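Local coordinates for protein exopolyphosphatase (Cytophaga hutchinsonii, PDB 3MDQ) that probably hydrolyses inorganic polyphosphate from the chain end to release phosphate, as an exopolyphosphatase of the Ppx/GppA family, built on the actin-like ATPase fold, at residues G7-G12 / V102-E107; D56-T61 / Q92-R97; A84-S89 / K156-I161; A112-L117 / G140-F145. All blocks are in the same frame, centred on the assembly; numbering follows the deposited sequence.

Contact 1 of 4, residues G7-G12 / V102-E107; sequences GVIDMG and VNIDVE
The selenomethionine M11 and V106 make the closer of two meetings that span the sheet here without any hydrogen bond. The SE atom settles against the forked end of the valine, 3.8 Å from V106 CG2 and 4.1 Å from V106 CG1, and the two side chains run across each other at about a right angle. M11 leaves its backbone with CG anti to the carbonyl carbon and stays extended until chi3 (62°), where the chain bends and turns its terminal methyl aside, leaving the selenium itself to meet the valine. The second meeting is slacker. I9 and I104 also cross nearly perpendicularly, but they meet only by their outermost methyls, I9 CD1 lying 4.2 Å from I104 CD1. Both of these isoleucines place CG1 anti to the carbonyl carbon. Beyond them the loop entering strand 106-108 turns polar: N103, with positive phi just past a helix end, and D105 are exposed, and both bind K99 through their side chains.

The two segments stay apart because strand 76-81 runs between them in the five-stranded sheet. Strand 5-11 is hydrogen-bonded to it through G7 and I9, so M11 and V106 of next-but-one strands, and I9 with I104 of the loop leading into the second, touch over one face of the sheet, and A79 receives both isoleucines. Helices 52-71 and 91-102 pack on the same face, I9 reaching L62 and F65 of the first, M11 and V106 both reaching I98 of the second. V8 reaches helix 299-309.

Contact 2 of 4, residues D56-T61 / Q92-R97; sequences DRALDT and QVLIDR
R97, which receives L59 on its CB and backbone, carries one of the flat groups that frame this helix pair. V93 CG1 sits over one face of the R97 guanidinium, 3.2 Å above the plane and shifted toward the rim. The carboxylate of D56 stands well off that plane, its OD1 4.5 Å from R97 NH1, so the charges attract without an N-H aimed at the oxygen. A water joins them, 2.8 Å from D56 OD1 and 2.9 Å from R97 NH1, although D56 has a second conformer and this bridge may be only part-time. The direct salt bridge of R97 NH1 goes to E52. Farther round helix 91-102, Q92 offers NE2 in its own amide plane to D96 OD1 at 2.9 Å, entering some 40° above the carboxylate plane.

Beneath this polar rim, L94 packs against A58 and L59. It holds CG anti to its backbone nitrogen (chi1 178°), which swings CD1 between the helices, where it meets A58 CB and presses on L59 CD2. That last pair, L59 CD2 to L94 CD1, is only 3.4 Å apart, tighter than ordinary van der Waals contact, while the two leucines slide past each other in opposite directions. L59 CD1 rests near R97 O.

The axes stay 10.6 Å apart and cross at -25°, both helices running the same way. The apolar strip of L94, L59 and A58 gives the close contact, and the salt bridge from R97 to E52 pins the same two helices at the polar edge; the water link to D56 is probably a weaker addition.

Contact 3 of 4, residues A84-S89 / K156-I161; sequences AVRSGS and KQSFEI
R86 and E160 form a salt bridge in which one carboxylate oxygen takes the edge of the guanidinium. NH2 of R86 gives the stronger bond, 3.0 Å to E160 OE2 and fairly straight (164°); the oxygen lies close to the guanidinium plane and is met nearly along its C-O axis. The bond from R86 NE to the same OE2 is weak at 3.5 Å, and a water bridges that pair, 2.9 Å from each atom. Carboxylate and guanidinium planes stand 73° apart, so a single oxygen meets the guanidinium edge while the carboxylate stands steeply to it. Other groups hold both partners: R86 NH1 reaches I109 O and E114, and E160 OE1 pairs with R165. S158 OG stands obliquely 3.8 Å from R86 NH2 and is hydrogen-bonded to E144 instead.

Little packing goes with this polar link. R86 raises CG between its backbone nitrogen and carbonyl carbon (chi1 70°), then runs extended to NE; its side chain touches V108, and its guanidinium comes near S142. Helix 83-87 belongs to the half of the molecule built on the five-stranded sheet, whereas strand 153-159 edges the six-stranded sheet beside strand 143-148; the salt bridge thus spans the cleft between the two halves.

Contact 4 of 4, residues A112-L117 / G140-F145; sequences AREAEL and GGSVEF. With SO4 (sulfate ion), chain D.
E114 and E144 approach with their chains at about a right angle and their carboxylates stacked, the two planes only 25° apart. E114 OE2 comes within 3.2 Å of E144 OE1, yet both are acceptors and no hydrogen bond joins them. Each acid is gripped separately. E114, extended with CG anti to its backbone N (chi1 -177°), gives OE1 to R86. E144, bent at chi2, folds back so that S142 OG donates to the syn lone pair of E144 OE2 at 2.6 Å; S158 OG is a second partner of OE2. A water lies within hydrogen-bonding distance of E114 OE2, S142 OG and sulfate O4, and can donate to only two at a time.

Residues 140-142 form the glycine-rich phosphate turn of the actin-like ATPase fold, where the sulfate, probably from the crystallisation liquor, occupies a place consistent with a substrate phosphate. Backbone N-H groups hold it: G140 N to O2, and G141 N and S142 N both to O1, each 2.9 Å long. E114 OE2 stops 4.0 Å from sulfate O3. Farther along the strand, A115 CB packs 3.7 Å from E144 CG, setting the acid's shaft against helix 111-125.

Contacts 3 and 4 are the closest pair, their centres about 8 Å apart, and they are joined directly: R86 NH1 lies 2.9 Å from E114 OE1 in a salt bridge, and S158 OG lies 2.7 Å from E144 OE2, a probable hydrogen bond. Together they border the sulfate site, which T13 also binds. Contact 1 leads into this site from the other sheet, because strand 5-11 runs on toward T13, yet its centre stays about 17 Å from those of both contacts 3 and 4. Contact 2 lies farthest out, about 22 Å from contact 4 between centres, but packs on contact 1, with M11 CE 4.0 Å from L94 CD2.

Contact 1 of 4, residues G7-G12 / V102-E107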
loop_
_atom_site.group_PDB
_atom_site.type_symbol
_atom_site.label_atom_id
_atom_site.label_comp_id
_atom_site.label_asym_id
_atom_site.label_seq_id
_atom_site.Cartn_x
_atom_site.Cartn_y
_atom_site.Cartn_z
ATOM N N GLY A 7 5.951 13.204 12.680
ATOM C CA GLY A 7 6.633 12.280 11.796
ATOM C C GLY A 7 5.961 10.905 11.853
ATOM O O GLY A 7 5.695 10.385 12.946
ATOM N N VAL A 8 5.682 10.321 10.690
ATOM C CA VAL A 8 5.061 9.016 10.579
ATOM C C VAL A 8 5.961 8.143 9.723
ATOM O O VAL A 8 6.379 8.555 8.644
ATOM C CB VAL A 8 3.655 9.092 9.917
ATOM C CG1 VAL A 8 3.051 7.699 9.798
ATOM C CG2 VAL A 8 2.715 9.998 10.709
ATOM N N ILE A 9 6.238 6.927 10.210
ATOM C CA ILE A 9 6.977 5.902 9.467
ATOM C C ILE A 9 6.012 4.720 9.240
ATOM O O ILE A 9 5.402 4.214 10.180
ATOM C CB ILE A 9 8.241 5.411 10.199
ATOM C CG1 ILE A 9 9.228 6.556 10.376
ATOM C CG2 ILE A 9 8.870 4.197 9.449
ATOM C CD1 ILE A 9 10.369 6.293 11.379
ATOM N N ASP A 10 5.903 4.307 7.986
ATOM C CA ASP A 10 5.164 3.112 7.575
ATOM C C ASP A 10 6.211 2.087 7.231
ATOM O O ASP A 10 6.895 2.206 6.196
ATOM C CB ASP A 10 4.267 3.470 6.358
ATOM C CG ASP A 10 3.621 2.290 5.693
ATOM O OD1 ASP A 10 3.747 1.119 6.129
ATOM O OD2 ASP A 10 2.960 2.550 4.662
HETATM N N MSE A 11 6.300 1.043 8.050
HETATM C CA MSE A 11 7.253 -0.067 7.786
HETATM C C MSE A 11 6.582 -1.128 6.946
HETATM O O MSE A 11 6.203 -2.167 7.451
HETATM C CB MSE A 11 7.754 -0.691 9.080
HETATM C CG MSE A 11 8.575 0.257 9.875
HETATM SE SE MSE A 11 9.077 -0.460 11.635
HETATM C CE MSE A 11 10.109 -2.000 11.078
ATOM N N GLY A 12 6.457 -0.851 5.669
ATOM C CA GLY A 12 5.788 -1.769 4.742
ATOM C C GLY A 12 6.647 -2.960 4.387
ATOM O O GLY A 12 7.838 -3.004 4.649
ATOM N N VAL A 102 17.761 3.328 17.426
ATOM C CA VAL A 102 17.246 4.656 17.095
ATOM C C VAL A 102 16.187 5.182 18.088
ATOM O O VAL A 102 15.622 6.265 17.925
ATOM C CB VAL A 102 16.692 4.719 15.643
ATOM C CG1 VAL A 102 17.830 4.488 14.641
ATOM C CG2 VAL A 102 15.503 3.721 15.411
ATOM N N ASN A 103 15.927 4.422 19.145
ATOM C CA ASN A 103 14.977 4.847 20.183
ATOM C C ASN A 103 13.614 5.179 19.658
ATOM O O ASN A 103 13.003 6.160 20.077
ATOM C CB ASN A 103 15.551 6.008 21.006
ATOM C CG ASN A 103 14.840 6.169 22.363
ATOM O OD1 ASN A 103 14.338 5.183 22.924
ATOM N ND2 ASN A 103 14.785 7.385 22.874
ATOM N N ILE A 104 13.105 4.339 18.757
ATOM C CA ILE A 104 11.749 4.460 18.215
ATOM C C ILE A 104 11.034 3.162 18.646
ATOM O O ILE A 104 11.602 2.062 18.527
ATOM C CB ILE A 104 11.790 4.628 16.699
ATOM C CG1 ILE A 104 12.348 6.021 16.327
ATOM C CG2 ILE A 104 10.371 4.438 16.085
ATOM C CD1 ILE A 104 12.702 6.178 14.852
ATOM N N ASP A 105 9.806 3.293 19.138
ATOM C CA ASP A 105 8.990 2.123 19.506
ATOM C C ASP A 105 8.020 1.829 18.372
ATOM O O ASP A 105 7.252 2.672 17.949
ATOM C CB ASP A 105 8.252 2.290 20.849
ATOM C CG ASP A 105 9.223 2.293 22.049
ATOM O OD1 ASP A 105 9.654 1.212 22.565
ATOM O OD2 ASP A 105 9.575 3.392 22.452
ATOM N N VAL A 106 8.142 0.648 17.805
ATOM C CA VAL A 106 7.268 0.211 16.728
ATOM C C VAL A 106 5.892 -0.126 17.285
ATOM O O VAL A 106 5.795 -0.892 18.255
ATOM C CB VAL A 106 7.868 -1.006 16.051
ATOM C CG1 VAL A 106 6.904 -1.588 14.935
ATOM C CG2 VAL A 106 9.179 -0.631 15.458
ATOM N N GLU A 107 4.857 0.422 16.678
ATOM C CA GLU A 107 3.451 0.090 16.979
ATOM C C GLU A 107 2.987 -0.946 15.942
ATOM O O GLU A 107 2.806 -0.609 14.773
ATOM C CB GLU A 107 2.600 1.348 16.910
ATOM C CG GLU A 107 1.121 1.123 17.172
ATOM C CD GLU A 107 0.727 1.351 18.624
ATOM O OE1 GLU A 107 1.100 2.422 19.172
ATOM O OE2 GLU A 107 0.028 0.474 19.196
#

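Contact 2 of 4, residues D56-T61 / Q92-R97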
loop_
_atom_site.group_PDB
_atom_site.type_symbol
_atom_site.label_atom_id
_atom_site.label_comp_id
_atom_site.label_asym_id
_atom_site.label_seq_id
_atom_site.Cartn_x
_atom_site.Cartn_y
_atom_site.Cartn_z
ATOM N N ASP A 56 18.630 -6.282 8.746
ATOM C CA ASP A 56 19.730 -5.338 8.565
ATOM C C ASP A 56 19.370 -4.197 7.599
ATOM O O ASP A 56 19.703 -3.030 7.846
ATOM C CB ASP A 56 20.986 -6.076 8.098
ATOM C CG ASP A 56 21.646 -6.830 9.220
ATOM O OD1 ASP A 56 21.259 -6.610 10.394
ATOM O OD2 ASP A 56 22.525 -7.665 8.936
ATOM N N ARG A 57 18.668 -4.512 6.512
ATOM C CA ARG A 57 18.172 -3.463 5.605
ATOM C C ARG A 57 17.195 -2.535 6.334
ATOM O O ARG A 57 17.235 -1.312 6.161
ATOM C CB ARG A 57 17.521 -4.036 4.333
ATOM C CG ARG A 57 18.483 -4.740 3.400
ATOM C CD ARG A 57 17.814 -5.168 2.098
ATOM N NE ARG A 57 16.758 -6.161 2.221
ATOM C CZ ARG A 57 16.919 -7.477 2.164
ATOM N NH1 ARG A 57 18.122 -8.034 1.998
ATOM N NH2 ARG A 57 15.855 -8.265 2.224
ATOM N N ALA A 58 16.289 -3.120 7.102
ATOM C CA ALA A 58 15.315 -2.334 7.869
ATOM C C ALA A 58 16.010 -1.342 8.832
ATOM O O ALA A 58 15.644 -0.166 8.888
ATOM C CB ALA A 58 14.300 -3.248 8.660
ATOM N N LEU A 59 16.998 -1.834 9.565
ATOM C CA LEU A 59 17.750 -0.985 10.483
ATOM C C LEU A 59 18.524 0.101 9.756
ATOM O O LEU A 59 18.575 1.243 10.207
ATOM C CB LEU A 59 18.696 -1.774 11.397
ATOM C CG LEU A 59 18.123 -2.250 12.718
ATOM C CD1 LEU A 59 17.935 -1.071 13.632
ATOM C CD2 LEU A 59 16.826 -2.982 12.543
ATOM N N ASP A 60 19.130 -0.241 8.630
ATOM C CA ASP A 60 19.835 0.763 7.823
ATOM C C ASP A 60 18.880 1.893 7.475
ATOM O O ASP A 60 19.160 3.066 7.682
ATOM C CB ASP A 60 20.361 0.123 6.543
ATOM C CG ASP A 60 21.089 1.117 5.646
ATOM O OD1 ASP A 60 22.028 1.775 6.142
ATOM O OD2 ASP A 60 20.744 1.220 4.456
ATOM N N THR A 61 17.715 1.538 6.974
ATOM C CA THR A 61 16.748 2.535 6.562
ATOM C C THR A 61 16.250 3.349 7.754
ATOM O O THR A 61 16.124 4.566 7.656
ATOM C CB THR A 61 15.567 1.873 5.838
ATOM O OG1 THR A 61 16.028 1.411 4.558
ATOM C CG2 THR A 61 14.400 2.848 5.608
ATOM N N GLN A 92 9.820 -9.559 17.372
ATOM C CA GLN A 92 10.290 -8.869 18.553
ATOM C C GLN A 92 11.800 -8.649 18.482
ATOM O O GLN A 92 12.298 -7.721 19.101
ATOM C CB GLN A 92 9.966 -9.623 19.839
ATOM C CG GLN A 92 10.020 -8.741 21.100
ATOM C CD GLN A 92 8.994 -7.628 21.040
ATOM O OE1 GLN A 92 7.831 -7.878 20.682
ATOM N NE2 GLN A 92 9.403 -6.416 21.352
ATOM N N VAL A 93 12.535 -9.519 17.789
ATOM C CA VAL A 93 13.966 -9.271 17.613
ATOM C C VAL A 93 14.162 -7.936 16.878
ATOM O O VAL A 93 14.977 -7.097 17.288
ATOM C CB VAL A 93 14.641 -10.412 16.795
ATOM C CG1 VAL A 93 16.068 -10.048 16.391
ATOM C CG2 VAL A 93 14.608 -11.749 17.605
ATOM N N LEU A 94 13.455 -7.772 15.767
ATOM C CA LEU A 94 13.515 -6.529 14.974
ATOM C C LEU A 94 13.061 -5.305 15.780
ATOM O O LEU A 94 13.736 -4.265 15.762
ATOM C CB LEU A 94 12.726 -6.658 13.671
ATOM C CG LEU A 94 12.693 -5.389 12.791
ATOM C CD1 LEU A 94 14.121 -4.959 12.434
ATOM C CD2 LEU A 94 11.829 -5.642 11.485
ATOM N N ILE A 95 11.944 -5.428 16.499
ATOM C CA ILE A 95 11.400 -4.333 17.287
ATOM C C ILE A 95 12.399 -3.902 18.356
ATOM O O ILE A 95 12.641 -2.726 18.543
ATOM C CB ILE A 95 10.059 -4.764 17.890
ATOM C CG1 ILE A 95 9.018 -4.904 16.774
ATOM C CG2 ILE A 95 9.548 -3.757 18.959
ATOM C CD1 ILE A 95 7.716 -5.535 17.236
ATOM N N ASP A 96 13.033 -4.861 19.007
ATOM C CA ASP A 96 13.973 -4.541 20.093
ATOM C C ASP A 96 15.261 -3.917 19.521
ATOM O O ASP A 96 15.837 -2.992 20.113
ATOM C CB ASP A 96 14.303 -5.775 20.905
ATOM C CG ASP A 96 13.144 -6.228 21.788
ATOM O OD1 ASP A 96 12.089 -5.538 21.862
ATOM O OD2 ASP A 96 13.280 -7.305 22.405
ATOM N N ARG A 97 15.701 -4.414 18.363
ATOM C CA ARG A 97 16.889 -3.826 17.696
ATOM C C ARG A 97 16.606 -2.375 17.303
ATOM O O ARG A 97 17.461 -1.514 17.470
ATOM C CB ARG A 97 17.363 -4.663 16.504
ATOM C CG ARG A 97 17.962 -6.018 16.872
ATOM C CD ARG A 97 18.395 -6.814 15.638
ATOM N NE ARG A 97 18.846 -8.180 15.927
ATOM C CZ ARG A 97 19.154 -9.089 14.980
ATOM N NH1 ARG A 97 19.077 -8.780 13.715
ATOM N NH2 ARG A 97 19.511 -10.304 15.329
HETATM O O HOH W 1 19.285 -6.202 12.336
#

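Contact 3 of 4, residues A84-S89 / K156-I161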
loop_
_atom_site.group_PDB
_atom_site.type_symbol
_atom_site.label_atom_id
_atom_site.label_comp_id
_atom_site.label_asym_id
_atom_site.label_seq_id
_atom_site.Cartn_x
_atom_site.Cartn_y
_atom_site.Cartn_z
ATOM N N ALA A 84 4.381 -7.752 7.205
ATOM C CA ALA A 84 5.608 -8.520 7.404
ATOM C C ALA A 84 6.035 -8.517 8.883
ATOM O O ALA A 84 6.562 -9.493 9.393
ATOM C CB ALA A 84 6.748 -8.003 6.539
ATOM N N VAL A 85 5.788 -7.422 9.574
ATOM C CA VAL A 85 6.153 -7.321 10.991
ATOM C C VAL A 85 5.221 -8.182 11.834
ATOM O O VAL A 85 5.657 -9.080 12.592
ATOM C CB VAL A 85 6.134 -5.871 11.466
ATOM C CG1 VAL A 85 6.398 -5.780 12.981
ATOM C CG2 VAL A 85 7.156 -4.995 10.697
ATOM N N ARG A 86 3.917 -8.034 11.682
ATOM C CA ARG A 86 3.009 -8.814 12.518
ATOM C C ARG A 86 3.053 -10.339 12.235
ATOM O O ARG A 86 2.781 -11.133 13.141
ATOM C CB ARG A 86 1.570 -8.275 12.450
ATOM C CG ARG A 86 0.875 -8.471 11.183
ATOM C CD ARG A 86 -0.532 -7.794 11.190
ATOM N NE ARG A 86 -1.031 -7.784 9.837
ATOM C CZ ARG A 86 -1.267 -6.713 9.087
ATOM N NH1 ARG A 86 -1.150 -5.496 9.560
ATOM N NH2 ARG A 86 -1.642 -6.878 7.822
ATOM N N SER A 87 3.406 -10.700 10.999
ATOM C CA SER A 87 3.436 -12.055 10.527
ATOM C C SER A 87 4.679 -12.822 10.984
ATOM O O SER A 87 4.644 -14.046 11.132
ATOM C CB SER A 87 3.419 -12.019 8.989
ATOM O OG SER A 87 3.204 -13.301 8.468
ATOM N N GLY A 88 5.781 -12.099 11.182
ATOM C CA GLY A 88 7.082 -12.697 11.454
ATOM C C GLY A 88 7.229 -13.209 12.858
ATOM O O GLY A 88 6.947 -12.496 13.858
ATOM N N SER A 89 7.607 -14.487 12.960
ATOM C CA SER A 89 7.734 -15.107 14.279
ATOM C C SER A 89 8.784 -14.419 15.122
ATOM O O SER A 89 8.655 -14.377 16.349
ATOM C CB SER A 89 8.083 -16.588 14.166
ATOM O OG SER A 89 9.324 -16.721 13.493
ATOM N N LYS A 156 -14.739 -3.669 6.430
ATOM C CA LYS A 156 -13.316 -3.720 6.023
ATOM C C LYS A 156 -12.725 -5.064 6.347
ATOM O O LYS A 156 -13.154 -5.740 7.290
ATOM C CB LYS A 156 -12.475 -2.628 6.666
ATOM C CG LYS A 156 -12.075 -2.786 8.133
ATOM C CD LYS A 156 -13.215 -2.805 9.074
ATOM C CE LYS A 156 -12.733 -3.005 10.509
ATOM N NZ LYS A 156 -13.796 -2.710 11.535
ATOM N N GLN A 157 -11.717 -5.473 5.574
ATOM C CA GLN A 157 -11.020 -6.727 5.847
ATOM C C GLN A 157 -9.652 -6.687 5.190
ATOM O O GLN A 157 -9.501 -6.173 4.082
ATOM C CB GLN A 157 -11.843 -7.930 5.369
ATOM C CG GLN A 157 -11.289 -9.248 5.868
ATOM C CD GLN A 157 -12.319 -10.352 5.952
ATOM O OE1 GLN A 157 -13.532 -10.096 6.061
ATOM N NE2 GLN A 157 -11.841 -11.596 5.905
ATOM N N SER A 158 -8.659 -7.236 5.887
ATOM C CA SER A 158 -7.308 -7.401 5.380
ATOM C C SER A 158 -7.109 -8.871 5.029
ATOM O O SER A 158 -7.531 -9.765 5.761
ATOM C CB SER A 158 -6.332 -7.005 6.475
ATOM O OG SER A 158 -4.990 -7.197 6.086
ATOM N N PHE A 159 -6.410 -9.109 3.937
ATOM C CA PHE A 159 -6.078 -10.450 3.471
ATOM C C PHE A 159 -4.554 -10.543 3.249
ATOM O O PHE A 159 -3.940 -9.671 2.648
ATOM C CB PHE A 159 -6.785 -10.740 2.143
ATOM C CG PHE A 159 -8.294 -10.698 2.223
ATOM C CD1 PHE A 159 -8.972 -9.497 2.090
ATOM C CD2 PHE A 159 -9.020 -11.849 2.426
ATOM C CE1 PHE A 159 -10.350 -9.456 2.162
ATOM C CE2 PHE A 159 -10.390 -11.819 2.489
ATOM C CZ PHE A 159 -11.054 -10.614 2.354
ATOM N N GLU A 160 -3.960 -11.651 3.687
ATOM C CA GLU A 160 -2.489 -11.860 3.558
ATOM C C GLU A 160 -2.173 -12.429 2.162
ATOM O O GLU A 160 -1.772 -13.598 1.987
ATOM C CB GLU A 160 -1.966 -12.714 4.737
ATOM C CG GLU A 160 -2.065 -11.959 6.101
ATOM C CD GLU A 160 -1.192 -10.645 6.224
ATOM O OE1 GLU A 160 -0.135 -10.518 5.564
ATOM O OE2 GLU A 160 -1.536 -9.750 7.035
ATOM N N ILE A 161 -2.397 -11.577 1.177
ATOM C CA ILE A 161 -2.227 -11.904 -0.258
ATOM C C ILE A 161 -1.441 -10.813 -0.978
ATOM O O ILE A 161 -1.569 -10.591 -2.189
ATOM C CB ILE A 161 -3.624 -12.140 -0.928
ATOM C CG1 ILE A 161 -4.454 -10.872 -0.919
ATOM C CG2 ILE A 161 -4.337 -13.344 -0.266
ATOM C CD1 ILE A 161 -5.823 -11.014 -1.687
HETATM O O HOH W 2 -2.115 -10.502 9.808
#

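Contact 4 of 4, residues A112-L117 / G140-F145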
loop_
_atom_site.group_PDB
_atom_site.type_symbol
_atom_site.label_atom_id
_atom_site.label_comp_id
_atom_site.label_asym_id
_atom_site.label_seq_id
_atom_site.Cartn_x
_atom_site.Cartn_y
_atom_site.Cartn_z
ATOM N N ALA A 112 -7.122 -5.285 10.404
ATOM C CA ALA A 112 -8.368 -4.526 10.505
ATOM C C ALA A 112 -8.035 -3.065 10.740
ATOM O O ALA A 112 -8.585 -2.164 10.107
ATOM C CB ALA A 112 -9.323 -5.080 11.632
ATOM N N ARG A 113 -7.120 -2.808 11.677
ATOM C CA ARG A 113 -6.816 -1.428 12.041
ATOM C C ARG A 113 -6.062 -0.753 10.931
ATOM O O ARG A 113 -6.282 0.431 10.643
ATOM C CB ARG A 113 -5.952 -1.396 13.290
ATOM C CG ARG A 113 -5.668 -0.015 13.834
ATOM C CD ARG A 113 -6.934 0.678 14.221
ATOM N NE ARG A 113 -6.691 2.052 14.689
ATOM C CZ ARG A 113 -7.539 3.050 14.482
ATOM N NH1 ARG A 113 -8.634 2.871 13.787
ATOM N NH2 ARG A 113 -7.260 4.274 14.918
ATOM N N GLU A 114 -5.171 -1.492 10.272
ATOM C CA GLU A 114 -4.465 -0.992 9.082
ATOM C C GLU A 114 -5.483 -0.525 8.001
ATOM O O GLU A 114 -5.356 0.565 7.436
ATOM C CB GLU A 114 -3.538 -2.079 8.504
ATOM C CG GLU A 114 -2.723 -1.653 7.337
ATOM C CD GLU A 114 -1.798 -2.752 6.810
ATOM O OE1 GLU A 114 -1.889 -3.899 7.302
ATOM O OE2 GLU A 114 -0.992 -2.480 5.860
ATOM N N ALA A 115 -6.490 -1.337 7.769
ATOM C CA ALA A 115 -7.520 -0.976 6.812
ATOM C C ALA A 115 -8.248 0.317 7.209
ATOM O O ALA A 115 -8.489 1.212 6.373
ATOM C CB ALA A 115 -8.508 -2.135 6.650
ATOM N N GLU A 116 -8.610 0.421 8.475
ATOM C CA GLU A 116 -9.289 1.636 8.972
ATOM C C GLU A 116 -8.440 2.875 8.744
ATOM O O GLU A 116 -8.933 3.949 8.346
ATOM C CB GLU A 116 -9.654 1.479 10.443
ATOM C CG GLU A 116 -10.677 0.409 10.673
ATOM C CD GLU A 116 -10.810 0.020 12.122
ATOM O OE1 GLU A 116 -10.038 0.472 12.988
ATOM O OE2 GLU A 116 -11.689 -0.821 12.384
ATOM N N LEU A 117 -7.153 2.772 9.078
ATOM C CA LEU A 117 -6.271 3.920 8.985
ATOM C C LEU A 117 -6.044 4.292 7.529
ATOM O O LEU A 117 -6.066 5.473 7.182
ATOM C CB LEU A 117 -4.951 3.635 9.706
ATOM C CG LEU A 117 -5.019 3.475 11.202
ATOM C CD1 LEU A 117 -3.719 2.829 11.704
ATOM C CD2 LEU A 117 -5.251 4.847 11.891
ATOM N N GLY A 140 3.211 -5.434 -0.436
ATOM C CA GLY A 140 3.933 -6.674 -0.582
ATOM C C GLY A 140 3.486 -7.804 0.283
ATOM O O GLY A 140 3.678 -8.966 -0.056
ATOM N N GLY A 141 2.879 -7.504 1.436
ATOM C CA GLY A 141 2.486 -8.514 2.379
ATOM C C GLY A 141 1.003 -8.734 2.506
ATOM O O GLY A 141 0.551 -9.870 2.583
ATOM N N SER A 142 0.241 -7.641 2.514
ATOM C CA SER A 142 -1.221 -7.765 2.602
ATOM C C SER A 142 -1.948 -6.832 1.651
ATOM O O SER A 142 -1.353 -5.955 1.050
ATOM C CB SER A 142 -1.670 -7.497 4.038
ATOM O OG SER A 142 -1.498 -6.133 4.375
ATOM N N VAL A 143 -3.247 -7.125 1.474
ATOM C CA VAL A 143 -4.140 -6.280 0.726
ATOM C C VAL A 143 -5.355 -5.981 1.622
ATOM O O VAL A 143 -5.991 -6.890 2.176
ATOM C CB VAL A 143 -4.615 -6.950 -0.573
ATOM C CG1 VAL A 143 -5.586 -6.033 -1.352
ATOM C CG2 VAL A 143 -3.375 -7.372 -1.473
ATOM N N GLU A 144 -5.630 -4.694 1.797
ATOM C CA GLU A 144 -6.775 -4.245 2.594
ATOM C C GLU A 144 -7.885 -3.754 1.660
ATOM O O GLU A 144 -7.605 -3.051 0.692
ATOM C CB GLU A 144 -6.406 -3.115 3.549
ATOM C CG GLU A 144 -5.592 -3.521 4.771
ATOM C CD GLU A 144 -4.212 -3.968 4.432
ATOM O OE1 GLU A 144 -3.453 -3.178 3.864
ATOM O OE2 GLU A 144 -3.872 -5.141 4.756
ATOM N N PHE A 145 -9.106 -4.132 1.991
ATOM C CA PHE A 145 -10.286 -3.692 1.298
ATOM C C PHE A 145 -11.204 -3.011 2.286
ATOM O O PHE A 145 -11.401 -3.526 3.411
ATOM C CB PHE A 145 -11.024 -4.859 0.696
ATOM C CG PHE A 145 -10.289 -5.562 -0.417
ATOM C CD1 PHE A 145 -10.344 -5.088 -1.698
ATOM C CD2 PHE A 145 -9.580 -6.718 -0.158
ATOM C CE1 PHE A 145 -9.669 -5.735 -2.713
ATOM C CE2 PHE A 145 -8.935 -7.373 -1.174
ATOM C CZ PHE A 145 -8.984 -6.900 -2.443
HETATM S S SO4 D . 2.474 -3.878 2.846
HETATM O O1 SO4 D . 1.722 -5.120 2.553
HETATM O O2 SO4 D . 3.576 -3.668 1.854
HETATM O O3 SO4 D . 1.534 -2.746 2.792
HETATM O O4 SO4 D . 2.848 -4.115 4.232
HETATM O O HOH W 3 0.577 -4.562 5.446
#